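Local coordinates for protein D-xylonate dehydratase (Caulobacter crescentus, PDB 5OYN) that catalyses the dehydration of D-xylonate, and of D-gluconate with similar efficiency, to the corresponding 2-dehydro-3-deoxy sugar acids, using a [2Fe-2S] cluster and magnesium, at residues 213-226 and 275-289. Numbering follows the deposited sequence.
Sequences MGTASTMNAVAEAL and NAIALVAAAGGSTNA
Thr-218 of helix 215-225 reaches across to the loop after helix 270-282, where its OG1 accepts a hydrogen bond from Ser-286 N at 3.1 Å and donates one to Gly-214 O at its own helix's N-cap. Threonine offers both a hydroxyl and a methyl: chi1 of -58° sets OG1 beside the backbone N for both bonds, and CG2 anti to it, against Ala-289 CB. A valine here would probably leave Ser-286 N without its acceptor. Thr-215 OG1 takes a nearly straight bond (167°) from Asn-288 ND2, in its amide plane, and pairs with Ser-286 OG, which caps Asn-288 N. Gly-284, whose positive phi suits glycine, closes a Schellman motif. Farther along, small residues let the axes of the helical segments come within 8.5 Å, roughly antiparallel (141°): Ala-225 CB sits 3.7 Å from Ala-276 CA, Leu-279 CD2 fits between Ala-221 and Ala-225, and Val-222 CG2 meets Val-280 CG2. The polar end borders the active site: Ala-216 touches the iron-sulfur cluster, while Thr-215 and Asn-288 touch the magnesium-binding Asp-138 and Glu-472, respectively. Helix 337-347 packs on Leu-279, helix 289-299 on Met-219 and Val-280, and Asn-220 bonds Thr-135 and Ser-159 at the ends of two parallel strands.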
loop_
_atom_site.group_PDB
_atom_site.type_symbol
_atom_site.label_atom_id
_atom_site.label_comp_id
_atom_site.label_asym_id
_atom_site.label_seq_id
_atom_site.Cartn_x
_atom_site.Cartn_y
_atom_site.Cartn_z
ATOM N N MET A 213 -8.363 1.919 30.419
ATOM C CA MET A 213 -9.166 0.698 30.509
ATOM C C MET A 213 -10.643 0.999 30.234
ATOM O O MET A 213 -11.525 0.817 31.073
ATOM C CB MET A 213 -8.979 0.047 31.867
ATOM C CG MET A 213 -9.754 -1.254 32.044
ATOM S SD MET A 213 -9.166 -2.565 30.974
ATOM C CE MET A 213 -7.550 -2.824 31.717
ATOM N N GLY A 214 -10.903 1.490 29.032
ATOM C CA GLY A 214 -12.246 1.775 28.582
ATOM C C GLY A 214 -12.858 0.573 27.899
ATOM O O GLY A 214 -12.444 -0.569 28.111
ATOM N N THR A 215 -13.859 0.837 27.055
ATOM C CA THR A 215 -14.596 -0.268 26.448
ATOM C C THR A 215 -13.704 -1.081 25.525
ATOM O O THR A 215 -13.803 -2.316 25.497
ATOM C CB THR A 215 -15.811 0.246 25.678
ATOM O OG1 THR A 215 -16.501 1.216 26.468
ATOM C CG2 THR A 215 -16.745 -0.904 25.339
ATOM N N ALA A 216 -12.823 -0.403 24.774
ATOM C CA ALA A 216 -11.979 -1.087 23.797
ATOM C C ALA A 216 -10.966 -1.989 24.485
ATOM O O ALA A 216 -10.819 -3.162 24.125
ATOM C CB ALA A 216 -11.269 -0.070 22.901
ATOM N N SER A 217 -10.250 -1.468 25.476
ATOM C CA SER A 217 -9.335 -2.348 26.188
ATOM C C SER A 217 -10.098 -3.441 26.936
ATOM O O SER A 217 -9.637 -4.586 27.007
ATOM C CB SER A 217 -8.464 -1.542 27.140
ATOM O OG SER A 217 -8.164 -0.284 26.581
ATOM N N THR A 218 -11.282 -3.119 27.472
ATOM C CA THR A 218 -12.076 -4.129 28.170
ATOM C C THR A 218 -12.531 -5.229 27.218
ATOM O O THR A 218 -12.273 -6.417 27.452
ATOM C CB THR A 218 -13.286 -3.483 28.847
ATOM O OG1 THR A 218 -12.852 -2.467 29.766
ATOM C CG2 THR A 218 -14.086 -4.535 29.597
ATOM N N MET A 219 -13.206 -4.853 26.129
ATOM C CA MET A 219 -13.695 -5.864 25.199
ATOM C C MET A 219 -12.558 -6.670 24.578
ATOM O O MET A 219 -12.743 -7.841 24.233
ATOM C CB MET A 219 -14.543 -5.214 24.107
ATOM C CG MET A 219 -15.858 -4.627 24.603
ATOM S SD MET A 219 -16.705 -5.647 25.836
ATOM C CE MET A 219 -17.080 -7.141 24.900
ATOM N N ASN A 220 -11.370 -6.094 24.456
ATOM C CA ASN A 220 -10.296 -6.899 23.895
ATOM C C ASN A 220 -9.715 -7.848 24.935
ATOM O O ASN A 220 -9.390 -8.994 24.616
ATOM C CB ASN A 220 -9.247 -5.986 23.260
ATOM C CG ASN A 220 -9.638 -5.590 21.828
ATOM O OD1 ASN A 220 -9.521 -6.397 20.905
ATOM N ND2 ASN A 220 -10.182 -4.382 21.659
ATOM N N ALA A 221 -9.620 -7.413 26.190
ATOM C CA ALA A 221 -9.290 -8.344 27.262
ATOM C C ALA A 221 -10.351 -9.434 27.385
ATOM O O ALA A 221 -10.024 -10.597 27.650
ATOM C CB ALA A 221 -9.130 -7.592 28.579
ATOM N N VAL A 222 -11.626 -9.077 27.179
ATOM C CA VAL A 222 -12.705 -10.062 27.262
ATOM C C VAL A 222 -12.483 -11.174 26.248
ATOM O O VAL A 222 -12.508 -12.360 26.589
ATOM C CB VAL A 222 -14.072 -9.385 27.056
ATOM C CG1 VAL A 222 -15.128 -10.405 26.574
ATOM C CG2 VAL A 222 -14.501 -8.680 28.328
ATOM N N ALA A 223 -12.256 -10.810 24.986
ATOM C CA ALA A 223 -12.072 -11.836 23.973
ATOM C C ALA A 223 -10.912 -12.749 24.318
ATOM O O ALA A 223 -10.897 -13.915 23.911
ATOM C CB ALA A 223 -11.847 -11.202 22.593
ATOM N N GLU A 224 -9.917 -12.239 25.042
ATOM C CA GLU A 224 -8.845 -13.119 25.490
ATOM C C GLU A 224 -9.353 -14.051 26.582
ATOM O O GLU A 224 -9.176 -15.272 26.502
ATOM C CB GLU A 224 -7.635 -12.307 25.966
ATOM C CG GLU A 224 -6.301 -12.995 25.658
ATOM C CD GLU A 224 -5.065 -12.242 26.182
ATOM O OE1 GLU A 224 -4.994 -10.993 26.078
ATOM O OE2 GLU A 224 -4.147 -12.915 26.700
ATOM N N ALA A 225 -10.035 -13.489 27.585
ATOM C CA ALA A 225 -10.624 -14.296 28.649
ATOM C C ALA A 225 -11.605 -15.318 28.090
ATOM O O ALA A 225 -11.674 -16.453 28.575
ATOM C CB ALA A 225 -11.326 -13.393 29.666
ATOM N N LEU A 226 -12.376 -14.930 27.073
ATOM C CA LEU A 226 -13.293 -15.845 26.410
ATOM C C LEU A 226 -12.576 -16.950 25.649
ATOM O O LEU A 226 -13.249 -17.868 25.166
ATOM C CB LEU A 226 -14.181 -15.078 25.437
ATOM C CG LEU A 226 -15.365 -14.283 25.967
ATOM C CD1 LEU A 226 -16.241 -13.853 24.798
ATOM C CD2 LEU A 226 -16.170 -15.094 26.987
ATOM N N ASN A 275 -15.716 -16.587 32.916
ATOM C CA ASN A 275 -14.321 -16.149 33.001
ATOM C C ASN A 275 -14.177 -14.689 32.584
ATOM O O ASN A 275 -13.496 -13.897 33.254
ATOM C CB ASN A 275 -13.441 -17.043 32.131
ATOM C CG ASN A 275 -13.178 -18.380 32.779
ATOM O OD1 ASN A 275 -13.533 -18.589 33.937
ATOM N ND2 ASN A 275 -12.556 -19.293 32.043
ATOM N N ALA A 276 -14.824 -14.318 31.480
ATOM C CA ALA A 276 -14.777 -12.936 31.024
ATOM C C ALA A 276 -15.336 -12.000 32.086
ATOM O O ALA A 276 -14.696 -11.003 32.450
ATOM C CB ALA A 276 -15.538 -12.794 29.703
ATOM N N ILE A 277 -16.527 -12.324 32.608
ATOM C CA ILE A 277 -17.149 -11.532 33.673
ATOM C C ILE A 277 -16.168 -11.320 34.815
ATOM O O ILE A 277 -16.034 -10.210 35.345
ATOM C CB ILE A 277 -18.440 -12.216 34.171
ATOM C CG1 ILE A 277 -19.482 -12.300 33.057
ATOM C CG2 ILE A 277 -19.004 -11.494 35.424
ATOM C CD1 ILE A 277 -20.906 -12.314 33.559
ATOM N N ALA A 278 -15.469 -12.380 35.218
ATOM C CA ALA A 278 -14.531 -12.235 36.321
ATOM C C ALA A 278 -13.418 -11.279 35.944
ATOM O O ALA A 278 -13.057 -10.389 36.727
ATOM C CB ALA A 278 -13.959 -13.595 36.724
ATOM N N LEU A 279 -12.881 -11.433 34.727
ATOM C CA LEU A 279 -11.804 -10.562 34.285
ATOM C C LEU A 279 -12.250 -9.107 34.251
ATOM O O LEU A 279 -11.528 -8.220 34.726
ATOM C CB LEU A 279 -11.308 -11.001 32.917
ATOM C CG LEU A 279 -10.394 -9.950 32.304
ATOM C CD1 LEU A 279 -9.004 -10.068 32.904
ATOM C CD2 LEU A 279 -10.391 -10.166 30.836
ATOM N N VAL A 280 -13.444 -8.843 33.715
ATOM C CA VAL A 280 -13.912 -7.462 33.643
ATOM C C VAL A 280 -13.826 -6.790 35.004
ATOM O O VAL A 280 -13.396 -5.636 35.116
ATOM C CB VAL A 280 -15.340 -7.401 33.090
ATOM C CG1 VAL A 280 -15.848 -5.968 33.160
ATOM C CG2 VAL A 280 -15.369 -7.927 31.688
ATOM N N ALA A 281 -14.205 -7.511 36.067
ATOM C CA ALA A 281 -14.289 -6.874 37.378
ATOM C C ALA A 281 -12.904 -6.611 37.953
ATOM O O ALA A 281 -12.647 -5.520 38.484
ATOM C CB ALA A 281 -15.114 -7.734 38.329
ATOM N N ALA A 282 -12.000 -7.597 37.855
ATOM C CA ALA A 282 -10.648 -7.450 38.391
ATOM C C ALA A 282 -9.849 -6.367 37.673
ATOM O O ALA A 282 -8.925 -5.795 38.271
ATOM C CB ALA A 282 -9.894 -8.779 38.294
ATOM N N ALA A 283 -10.187 -6.080 36.413
ATOM C CA ALA A 283 -9.468 -5.127 35.586
ATOM C C ALA A 283 -10.052 -3.725 35.634
ATOM O O ALA A 283 -9.604 -2.866 34.878
ATOM C CB ALA A 283 -9.446 -5.605 34.132
ATOM N N GLY A 284 -11.035 -3.460 36.484
ATOM C CA GLY A 284 -11.664 -2.152 36.435
ATOM C C GLY A 284 -12.306 -1.854 35.100
ATOM O O GLY A 284 -12.361 -0.689 34.686
ATOM N N GLY A 285 -12.809 -2.885 34.421
ATOM C CA GLY A 285 -13.378 -2.743 33.097
ATOM C C GLY A 285 -14.621 -1.871 33.024
ATOM O O GLY A 285 -15.204 -1.434 34.016
ATOM N N SER A 286 -15.043 -1.647 31.788
ATOM C CA SER A 286 -16.098 -0.702 31.475
ATOM C C SER A 286 -17.483 -1.325 31.614
ATOM O O SER A 286 -17.711 -2.483 31.245
ATOM C CB SER A 286 -15.913 -0.189 30.053
ATOM O OG SER A 286 -17.157 0.100 29.439
ATOM N N THR A 287 -18.418 -0.523 32.116
ATOM C CA THR A 287 -19.816 -0.927 32.188
ATOM C C THR A 287 -20.399 -1.256 30.825
ATOM O O THR A 287 -21.445 -1.904 30.742
ATOM C CB THR A 287 -20.635 0.186 32.820
ATOM O OG1 THR A 287 -20.592 1.334 31.958
ATOM C CG2 THR A 287 -20.067 0.542 34.205
ATOM N N ASN A 288 -19.778 -0.795 29.746
ATOM C CA ASN A 288 -20.290 -1.180 28.443
ATOM C C ASN A 288 -20.022 -2.645 28.156
ATOM O O ASN A 288 -20.675 -3.218 27.276
ATOM C CB ASN A 288 -19.692 -0.285 27.367
ATOM C CG ASN A 288 -20.181 1.130 27.475
ATOM O OD1 ASN A 288 -21.304 1.370 27.905
ATOM N ND2 ASN A 288 -19.347 2.081 27.094
ATOM N N ALA A 289 -19.096 -3.268 28.894
ATOM C CA ALA A 289 -18.869 -4.698 28.724
ATOM C C ALA A 289 -20.140 -5.492 28.989
ATOM O O ALA A 289 -20.353 -6.541 28.364
ATOM C CB ALA A 289 -17.736 -5.175 29.633
#